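Local coordinates for protein serine racemase (Enterococcus faecalis, PDB 4ECL) that belongs to the alanine racemase family and joins an N-terminal TIM-barrel domain to a C-terminal domain built largely of beta strands, at residues 197-205 with 213-223; 299-307 with 319-327. All coordinates share one frame; numbering follows the deposited sequence.

Interaction 1: 197-205 with 213-223; sequences PKVHIQSSY and LECDYIRVGVA. With SO4 (sulfate ion), chain G.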
loop_
_atom_site.group_PDB
_atom_site.type_symbol
_atom_site.label_atom_id
_atom_site.label_comp_id
_atom_site.label_asym_id
_atom_site.label_seq_id
_atom_site.Cartn_x
_atom_site.Cartn_y
_atom_site.Cartn_z
ATOM N N PRO A 197 20.458 -30.322 -10.928
ATOM C CA PRO A 197 20.671 -29.583 -9.672
ATOM C C PRO A 197 19.470 -29.681 -8.720
ATOM O O PRO A 197 18.605 -30.541 -8.911
ATOM C CB PRO A 197 20.854 -28.143 -10.151
ATOM C CG PRO A 197 20.040 -28.066 -11.400
ATOM C CD PRO A 197 20.210 -29.420 -12.066
ATOM N N LYS A 198 19.420 -28.818 -7.704
ATOM C CA LYS A 198 18.292 -28.801 -6.778
ATOM C C LYS A 198 16.984 -28.452 -7.481
ATOM O O LYS A 198 16.944 -27.602 -8.376
ATOM C CB LYS A 198 18.556 -27.836 -5.619
ATOM C CG LYS A 198 19.831 -28.160 -4.854
ATOM C CD LYS A 198 19.941 -27.349 -3.570
ATOM C CE LYS A 198 21.067 -27.874 -2.692
ATOM N NZ LYS A 198 20.959 -27.323 -1.308
ATOM N N VAL A 199 15.914 -29.120 -7.073
ATOM C CA VAL A 199 14.611 -28.943 -7.701
ATOM C C VAL A 199 13.595 -28.328 -6.737
ATOM O O VAL A 199 13.537 -28.706 -5.561
ATOM C CB VAL A 199 14.064 -30.298 -8.186
ATOM C CG1 VAL A 199 12.628 -30.172 -8.657
ATOM C CG2 VAL A 199 14.958 -30.874 -9.304
ATOM N N HIS A 200 12.788 -27.391 -7.232
ATOM C CA HIS A 200 11.614 -26.974 -6.478
ATOM C C HIS A 200 10.427 -26.631 -7.372
ATOM O O HIS A 200 10.581 -26.043 -8.425
ATOM C CB HIS A 200 11.937 -25.875 -5.449
ATOM C CG HIS A 200 12.725 -24.716 -5.990
ATOM N ND1 HIS A 200 12.174 -23.467 -6.185
ATOM C CD2 HIS A 200 14.034 -24.603 -6.323
ATOM C CE1 HIS A 200 13.102 -22.640 -6.637
ATOM N NE2 HIS A 200 14.238 -23.308 -6.737
ATOM N N ILE A 201 9.243 -27.026 -6.932
ATOM C CA ILE A 201 8.026 -26.966 -7.730
ATOM C C ILE A 201 6.919 -26.356 -6.873
ATOM O O ILE A 201 6.010 -25.691 -7.377
ATOM C CB ILE A 201 7.615 -28.413 -8.138
ATOM C CG1 ILE A 201 8.618 -28.986 -9.136
ATOM C CG2 ILE A 201 6.216 -28.482 -8.743
ATOM C CD1 ILE A 201 8.577 -30.511 -9.191
ATOM N N GLN A 202 7.008 -26.579 -5.563
ATOM C CA GLN A 202 5.906 -26.244 -4.657
ATOM C C GLN A 202 6.005 -24.898 -3.954
ATOM O O GLN A 202 7.062 -24.494 -3.444
ATOM C CB GLN A 202 5.741 -27.324 -3.583
ATOM C CG GLN A 202 5.493 -28.716 -4.120
ATOM C CD GLN A 202 6.122 -29.756 -3.246
ATOM O OE1 GLN A 202 7.350 -29.877 -3.203
ATOM N NE2 GLN A 202 5.295 -30.489 -2.502
ATOM N N SER A 203 4.869 -24.220 -3.914
ATOM C CA SER A 203 4.669 -23.141 -2.970
ATOM C C SER A 203 3.807 -23.705 -1.842
ATOM O O SER A 203 3.727 -24.930 -1.707
ATOM C CB SER A 203 4.015 -21.948 -3.662
ATOM O OG SER A 203 4.913 -21.391 -4.599
ATOM N N SER A 204 3.168 -22.839 -1.043
ATOM C CA SER A 204 2.378 -23.290 0.121
ATOM C C SER A 204 1.356 -24.377 -0.208
ATOM O O SER A 204 1.312 -25.411 0.445
ATOM C CB SER A 204 1.637 -22.124 0.808
ATOM O OG SER A 204 2.526 -21.198 1.422
ATOM N N TYR A 205 0.506 -24.139 -1.198
ATOM C CA TYR A 205 -0.519 -25.127 -1.519
ATOM C C TYR A 205 0.050 -26.368 -2.234
ATOM O O TYR A 205 -0.585 -27.428 -2.273
ATOM C CB TYR A 205 -1.659 -24.483 -2.310
ATOM C CG TYR A 205 -2.550 -23.617 -1.449
ATOM C CD1 TYR A 205 -3.566 -24.179 -0.681
ATOM C CD2 TYR A 205 -2.370 -22.243 -1.393
ATOM C CE1 TYR A 205 -4.390 -23.392 0.122
ATOM C CE2 TYR A 205 -3.188 -21.443 -0.597
ATOM C CZ TYR A 205 -4.196 -22.023 0.159
ATOM O OH TYR A 205 -5.009 -21.227 0.949
ATOM N N LEU A 213 4.968 -34.953 -3.729
ATOM C CA LEU A 213 6.124 -34.521 -4.517
ATOM C C LEU A 213 7.408 -34.565 -3.690
ATOM O O LEU A 213 7.384 -34.338 -2.485
ATOM C CB LEU A 213 5.920 -33.116 -5.085
ATOM C CG LEU A 213 4.901 -32.959 -6.212
ATOM C CD1 LEU A 213 4.592 -31.475 -6.456
ATOM C CD2 LEU A 213 5.380 -33.657 -7.510
ATOM N N GLU A 214 8.524 -34.878 -4.344
ATOM C CA GLU A 214 9.821 -34.950 -3.674
ATOM C C GLU A 214 10.838 -33.982 -4.295
ATOM O O GLU A 214 11.467 -34.300 -5.312
ATOM C CB GLU A 214 10.371 -36.379 -3.728
ATOM C CG GLU A 214 9.554 -37.405 -2.957
ATOM C CD GLU A 214 9.734 -37.316 -1.439
ATOM O OE1 GLU A 214 10.707 -36.690 -0.971
ATOM O OE2 GLU A 214 8.900 -37.897 -0.713
ATOM N N CYS A 215 10.999 -32.815 -3.671
ATOM C CA CYS A 215 11.896 -31.781 -4.180
ATOM C C CYS A 215 12.939 -31.380 -3.143
ATOM O O CYS A 215 12.930 -31.877 -2.016
ATOM C CB CYS A 215 11.094 -30.551 -4.629
ATOM S SG CYS A 215 9.749 -30.953 -5.785
ATOM N N ASP A 216 13.836 -30.472 -3.519
ATOM C CA ASP A 216 14.900 -30.050 -2.607
ATOM C C ASP A 216 14.538 -28.796 -1.813
ATOM O O ASP A 216 15.138 -28.518 -0.775
ATOM C CB ASP A 216 16.188 -29.832 -3.390
ATOM C CG ASP A 216 16.613 -31.078 -4.131
ATOM O OD1 ASP A 216 17.207 -31.968 -3.487
ATOM O OD2 ASP A 216 16.311 -31.179 -5.341
ATOM N N TYR A 217 13.577 -28.033 -2.326
ATOM C CA TYR A 217 13.022 -26.902 -1.601
ATOM C C TYR A 217 11.516 -26.872 -1.728
ATOM O O TYR A 217 10.944 -27.310 -2.738
ATOM C CB TYR A 217 13.501 -25.564 -2.164
ATOM C CG TYR A 217 14.980 -25.297 -2.130
ATOM C CD1 TYR A 217 15.604 -24.851 -0.974
ATOM C CD2 TYR A 217 15.740 -25.432 -3.276
ATOM C CE1 TYR A 217 16.960 -24.578 -0.962
ATOM C CE2 TYR A 217 17.082 -25.155 -3.275
ATOM C CZ TYR A 217 17.692 -24.736 -2.122
ATOM O OH TYR A 217 19.039 -24.465 -2.151
ATOM N N ILE A 218 10.886 -26.300 -0.709
ATOM C CA ILE A 218 9.527 -25.820 -0.831
ATOM C C ILE A 218 9.534 -24.338 -0.466
ATOM O O ILE A 218 10.036 -23.953 0.599
ATOM C CB ILE A 218 8.564 -26.621 0.063
ATOM C CG1 ILE A 218 8.555 -28.083 -0.403
ATOM C CG2 ILE A 218 7.168 -26.030 0.006
ATOM C CD1 ILE A 218 7.663 -28.993 0.398
ATOM N N ARG A 219 9.008 -23.522 -1.372
ATOM C CA ARG A 219 8.945 -22.067 -1.214
ATOM C C ARG A 219 7.677 -21.723 -0.452
ATOM O O ARG A 219 6.591 -21.678 -1.026
ATOM C CB ARG A 219 8.892 -21.372 -2.586
ATOM C CG ARG A 219 10.054 -21.678 -3.532
ATOM C CD ARG A 219 9.854 -21.065 -4.923
ATOM N NE ARG A 219 8.586 -21.472 -5.538
ATOM C CZ ARG A 219 8.442 -22.486 -6.395
ATOM N NH1 ARG A 219 9.487 -23.217 -6.749
ATOM N NH2 ARG A 219 7.247 -22.776 -6.901
ATOM N N VAL A 220 7.796 -21.462 0.839
ATOM C CA VAL A 220 6.591 -21.216 1.619
ATOM C C VAL A 220 6.313 -19.729 1.835
ATOM O O VAL A 220 7.158 -18.976 2.325
ATOM C CB VAL A 220 6.592 -22.021 2.947
ATOM C CG1 VAL A 220 6.620 -23.510 2.643
ATOM C CG2 VAL A 220 7.796 -21.663 3.774
ATOM N N GLY A 221 5.117 -19.314 1.431
ATOM C CA GLY A 221 4.680 -17.939 1.597
ATOM C C GLY A 221 3.601 -17.852 2.658
ATOM O O GLY A 221 3.906 -17.828 3.849
ATOM N N VAL A 222 2.340 -17.818 2.235
ATOM C CA VAL A 222 1.234 -17.610 3.171
ATOM C C VAL A 222 1.208 -18.601 4.337
ATOM O O VAL A 222 0.890 -18.212 5.459
ATOM C CB VAL A 222 -0.150 -17.604 2.472
ATOM C CG1 VAL A 222 -0.282 -16.400 1.564
ATOM C CG2 VAL A 222 -0.382 -18.919 1.694
ATOM N N ALA A 223 1.549 -19.867 4.085
ATOM C CA ALA A 223 1.523 -20.871 5.145
ATOM C C ALA A 223 2.489 -20.498 6.259
ATOM O O ALA A 223 2.199 -20.700 7.442
ATOM C CB ALA A 223 1.848 -22.277 4.597
HETATM S S SO4 G . 2.558 -18.788 -1.488
HETATM O O1 SO4 G . 3.479 -18.394 -2.560
HETATM O O2 SO4 G . 3.207 -19.790 -0.642
HETATM O O3 SO4 G . 2.241 -17.596 -0.705
HETATM O O4 SO4 G . 1.330 -19.318 -2.069
HETATM O O HOH W 1 18.029 -28.080 -0.316
HETATM O O HOH W 2 8.910 -28.043 -4.277
HETATM O O HOH W 3 8.903 -31.512 -1.907
#
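His200 and Tyr217 meet as an offset edge-to-face pair between two neighbouring strands of the TIM barrel, 198-200 and 217-220, which run in roughly the same direction. The edge of the tyrosine is directed at the face of the imidazole, with the planes at 88° and the ring centroids of Tyr217 and His200 5.4 Å apart. Tyr217 OH continues to Glu80, while Phe158 stacks on the histidine from strand 152-158. CG of His200 sits between its backbone N and carbonyl carbon (chi1 49°), and from there the imidazole meets Arg219 as well. Arg219 NH1 donates to His200 ND1 at 2.8 Å, lying 23° out of the imidazole plane although ND1 is almost exactly in the guanidinium plane. NH2 adds a weak bond to Ile201 O and a further bond to Thr159 O, fixing the rotation of the guanidinium. Gln202 O stands over the centre of one face of this group and also accepts Arg219 N at 3.0 Å, nearly in line with its carbonyl bond.

Toward the start of the strands, Asp216 grips Val199 twice: its OD2 takes Val199 N at 2.7 Å on the anti side, somewhat out of the carboxylate plane, and its own N gives to Val199 O at 2.7 Å. Beside Gln202 a water accepts from its backbone N and donates to its OE1 and to Tyr217 O.

Where helix 204-209 begins, a sulfate ion rests against backbone N-H groups of Ser204, Gly221 and Val222, probably marking the place where relatives hold the phosphate of their pyridoxal cofactor. Ser204 OG ties ion and chain together, donating to sulfate O2 at 2.6 Å while accepting Ala223 N at 3.1 Å.

Interaction 2: 299-307 with 319-327; sequences VLIGGRQAP and VDVTDIPNV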
loop_
_atom_site.group_PDB
_atom_site.type_symbol
_atom_site.label_atom_id
_atom_site.label_comp_id
_atom_site.label_asym_id
_atom_site.label_seq_id
_atom_site.Cartn_x
_atom_site.Cartn_y
_atom_site.Cartn_z
ATOM N N VAL A 299 -14.133 -3.832 14.382
ATOM C CA VAL A 299 -12.878 -4.053 15.073
ATOM C C VAL A 299 -13.170 -4.649 16.440
ATOM O O VAL A 299 -14.324 -4.701 16.867
ATOM C CB VAL A 299 -12.072 -2.761 15.207
ATOM C CG1 VAL A 299 -11.783 -2.172 13.821
ATOM C CG2 VAL A 299 -12.823 -1.749 16.064
ATOM N N LEU A 300 -12.132 -5.116 17.123
ATOM C CA LEU A 300 -12.315 -5.627 18.473
ATOM C C LEU A 300 -11.799 -4.615 19.494
ATOM O O LEU A 300 -10.643 -4.182 19.444
ATOM C CB LEU A 300 -11.639 -6.988 18.658
ATOM C CG LEU A 300 -12.110 -8.116 17.727
ATOM C CD1 LEU A 300 -11.359 -9.423 18.010
ATOM C CD2 LEU A 300 -13.618 -8.336 17.812
ATOM N N ILE A 301 -12.682 -4.225 20.399
ATOM C CA ILE A 301 -12.309 -3.355 21.505
ATOM C C ILE A 301 -12.887 -3.947 22.784
ATOM O O ILE A 301 -14.078 -4.262 22.844
ATOM C CB ILE A 301 -12.814 -1.913 21.324
ATOM C CG1 ILE A 301 -12.137 -1.256 20.116
ATOM C CG2 ILE A 301 -12.523 -1.104 22.580
ATOM C CD1 ILE A 301 -12.706 0.109 19.742
ATOM N N GLY A 302 -12.031 -4.110 23.790
ATOM C CA GLY A 302 -12.432 -4.735 25.040
ATOM C C GLY A 302 -13.088 -6.086 24.815
ATOM O O GLY A 302 -14.035 -6.456 25.515
ATOM N N GLY A 303 -12.599 -6.810 23.813
ATOM C CA GLY A 303 -13.127 -8.119 23.491
ATOM C C GLY A 303 -14.474 -8.112 22.793
ATOM O O GLY A 303 -15.103 -9.153 22.643
ATOM N N ARG A 304 -14.926 -6.946 22.357
ATOM C CA ARG A 304 -16.240 -6.846 21.732
ATOM C C ARG A 304 -16.148 -6.276 20.315
ATOM O O ARG A 304 -15.174 -5.597 19.961
ATOM C CB ARG A 304 -17.161 -5.977 22.591
ATOM C CG ARG A 304 -17.075 -6.262 24.088
ATOM C CD ARG A 304 -17.694 -7.602 24.438
ATOM N NE ARG A 304 -19.119 -7.650 24.113
ATOM C CZ ARG A 304 -19.905 -8.697 24.356
ATOM N NH1 ARG A 304 -19.408 -9.787 24.932
ATOM N NH2 ARG A 304 -21.193 -8.657 24.030
ATOM N N GLN A 305 -17.156 -6.557 19.498
ATOM C CA GLN A 305 -17.134 -6.091 18.117
ATOM C C GLN A 305 -17.649 -4.662 17.999
ATOM O O GLN A 305 -18.724 -4.336 18.508
ATOM C CB GLN A 305 -17.955 -7.016 17.228
ATOM C CG GLN A 305 -17.476 -8.442 17.247
ATOM C CD GLN A 305 -18.271 -9.313 16.308
ATOM O OE1 GLN A 305 -19.162 -8.828 15.607
ATOM N NE2 GLN A 305 -17.956 -10.608 16.284
ATOM N N ALA A 306 -16.868 -3.815 17.334
ATOM C CA ALA A 306 -17.252 -2.424 17.102
ATOM C C ALA A 306 -17.281 -2.188 15.605
ATOM O O ALA A 306 -16.224 -2.105 14.971
ATOM C CB ALA A 306 -16.263 -1.484 17.767
ATOM N N PRO A 307 -18.488 -2.109 15.026
ATOM C CA PRO A 307 -18.620 -1.966 13.571
ATOM C C PRO A 307 -18.044 -0.636 13.091
ATOM O O PRO A 307 -18.175 0.384 13.765
ATOM C CB PRO A 307 -20.135 -1.989 13.345
ATOM C CG PRO A 307 -20.711 -2.599 14.583
ATOM C CD PRO A 307 -19.792 -2.225 15.696
ATOM N N VAL A 319 -15.481 3.877 14.682
ATOM C CA VAL A 319 -16.210 2.662 15.038
ATOM C C VAL A 319 -17.247 2.916 16.114
ATOM O O VAL A 319 -17.164 3.888 16.875
ATOM C CB VAL A 319 -15.281 1.524 15.478
ATOM C CG1 VAL A 319 -14.381 1.083 14.312
ATOM C CG2 VAL A 319 -14.460 1.948 16.667
ATOM N N ASP A 320 -18.230 2.027 16.173
ATOM C CA ASP A 320 -19.370 2.182 17.067
ATOM C C ASP A 320 -19.090 1.476 18.386
ATOM O O ASP A 320 -18.965 0.258 18.420
ATOM C CB ASP A 320 -20.584 1.552 16.395
ATOM C CG ASP A 320 -21.884 1.956 17.034
ATOM O OD1 ASP A 320 -21.869 2.441 18.186
ATOM O OD2 ASP A 320 -22.927 1.776 16.373
ATOM N N VAL A 321 -18.987 2.229 19.474
ATOM C CA VAL A 321 -18.735 1.618 20.783
ATOM C C VAL A 321 -19.892 1.828 21.754
ATOM O O VAL A 321 -19.715 1.749 22.973
ATOM C CB VAL A 321 -17.399 2.095 21.402
ATOM C CG1 VAL A 321 -16.224 1.584 20.566
ATOM C CG2 VAL A 321 -17.360 3.608 21.507
ATOM N N THR A 322 -21.077 2.074 21.197
ATOM C CA THR A 322 -22.285 2.302 21.983
ATOM C C THR A 322 -22.520 1.211 23.037
ATOM O O THR A 322 -22.991 1.492 24.140
ATOM C CB THR A 322 -23.533 2.430 21.076
ATOM O OG1 THR A 322 -23.284 3.392 20.044
ATOM C CG2 THR A 322 -24.752 2.876 21.888
ATOM N N ASP A 323 -22.168 -0.028 22.706
ATOM C CA ASP A 323 -22.398 -1.145 23.618
ATOM C C ASP A 323 -21.110 -1.683 24.247
ATOM O O ASP A 323 -21.049 -2.848 24.640
ATOM C CB ASP A 323 -23.126 -2.287 22.899
ATOM C CG ASP A 323 -24.386 -1.826 22.189
ATOM O OD1 ASP A 323 -24.945 -0.783 22.575
ATOM O OD2 ASP A 323 -24.817 -2.509 21.236
ATOM N N ILE A 324 -20.081 -0.843 24.337
ATOM C CA ILE A 324 -18.824 -1.257 24.960
ATOM C C ILE A 324 -18.365 -0.199 25.956
ATOM O O ILE A 324 -17.700 0.764 25.582
ATOM C CB ILE A 324 -17.693 -1.468 23.920
ATOM C CG1 ILE A 324 -18.199 -2.226 22.685
ATOM C CG2 ILE A 324 -16.510 -2.186 24.567
ATOM C CD1 ILE A 324 -17.177 -2.331 21.557
ATOM N N PRO A 325 -18.728 -0.360 27.235
ATOM C CA PRO A 325 -18.403 0.721 28.182
ATOM C C PRO A 325 -16.900 0.877 28.437
ATOM O O PRO A 325 -16.438 1.986 28.717
ATOM C CB PRO A 325 -19.160 0.334 29.462
ATOM C CG PRO A 325 -19.547 -1.091 29.289
ATOM C CD PRO A 325 -19.589 -1.399 27.817
ATOM N N ASN A 326 -16.139 -0.204 28.301
ATOM C CA ASN A 326 -14.713 -0.149 28.578
ATOM C C ASN A 326 -13.889 0.405 27.406
ATOM O O ASN A 326 -12.944 -0.236 26.938
ATOM C CB ASN A 326 -14.204 -1.538 28.964
ATOM C CG ASN A 326 -12.856 -1.494 29.654
ATOM O OD1 ASN A 326 -12.562 -0.566 30.419
ATOM N ND2 ASN A 326 -12.022 -2.495 29.382
ATOM N N VAL A 327 -14.258 1.585 26.919
ATOM C CA VAL A 327 -13.518 2.216 25.834
ATOM C C VAL A 327 -13.062 3.620 26.211
ATOM O O VAL A 327 -13.882 4.485 26.513
ATOM C CB VAL A 327 -14.357 2.326 24.554
ATOM C CG1 VAL A 327 -13.502 2.881 23.429
ATOM C CG2 VAL A 327 -14.919 0.981 24.170
#
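The carboxylate of Asp320, on a residue whose CB packs against Pro307 CD at 3.9 Å, is held through one oxygen. Thr322 OG1 gives to Asp320 OD1 at 2.5 Å through its syn lone pair, on the side of OD2, whereas Thr322 N approaches the anti side from 27° out of the plane, closing an Asx turn. With CG anti to the backbone N (chi1 -165°), the group lies beside its own carbonyl carbon, within range of the residue two places on. Across the strands, Asp320 N donates to Pro307 O at 2.9 Å, tilted 15° from the carbonyl plane; this bond belongs to the antiparallel pairing of the hairpin 304-309/317-320. Strand 304-309 is in turn joined to 298-301 by the type I' turn Ile301-Arg304.

Beyond that bond and two CA-H...O contacts, the contact is mostly aliphatic. Val299 CG2 meets Val319 CG1 at 3.7 Å, the two side chains crossing at about a right angle. Ile301 splits its branches: CD1 goes to Val319 and Val321, while CG2 meets Val327 CG2 at 3.6 Å. Ile324 CD1 fits against Arg304 CB at 3.8 Å and Ala306 CB at 4.0 Å. Methyl packing from Val321, Ile324 and Val327, which sets few directional demands, thus lays the chain after the strand beside the turn end of hairpin 298-301/304-309, while the one directional bond, at Pro307 O, is consistent with the antiparallel register there.

How the interactions relate
Along the chain from the N terminus, interaction 1 comes first: segments 197-205 and 213-223 close a short loop containing the rest of helix 204-209, within the TIM-barrel domain. The chain then passes into the C-terminal domain, where interaction 2 closes a second loop that leaves strand 304-309 and returns along 317-320. The two loops follow one another without nesting or crossing. The centres of interaction 1 and interaction 2 lie about 42 Å apart, on opposite sides of the centre of the chain. The nearest atoms of interaction 1 and interaction 2 are about 20 Å apart. Interaction 1 ties adjacent parts of the parallel barrel, whereas interaction 2 ties hairpins of the mixed sheet.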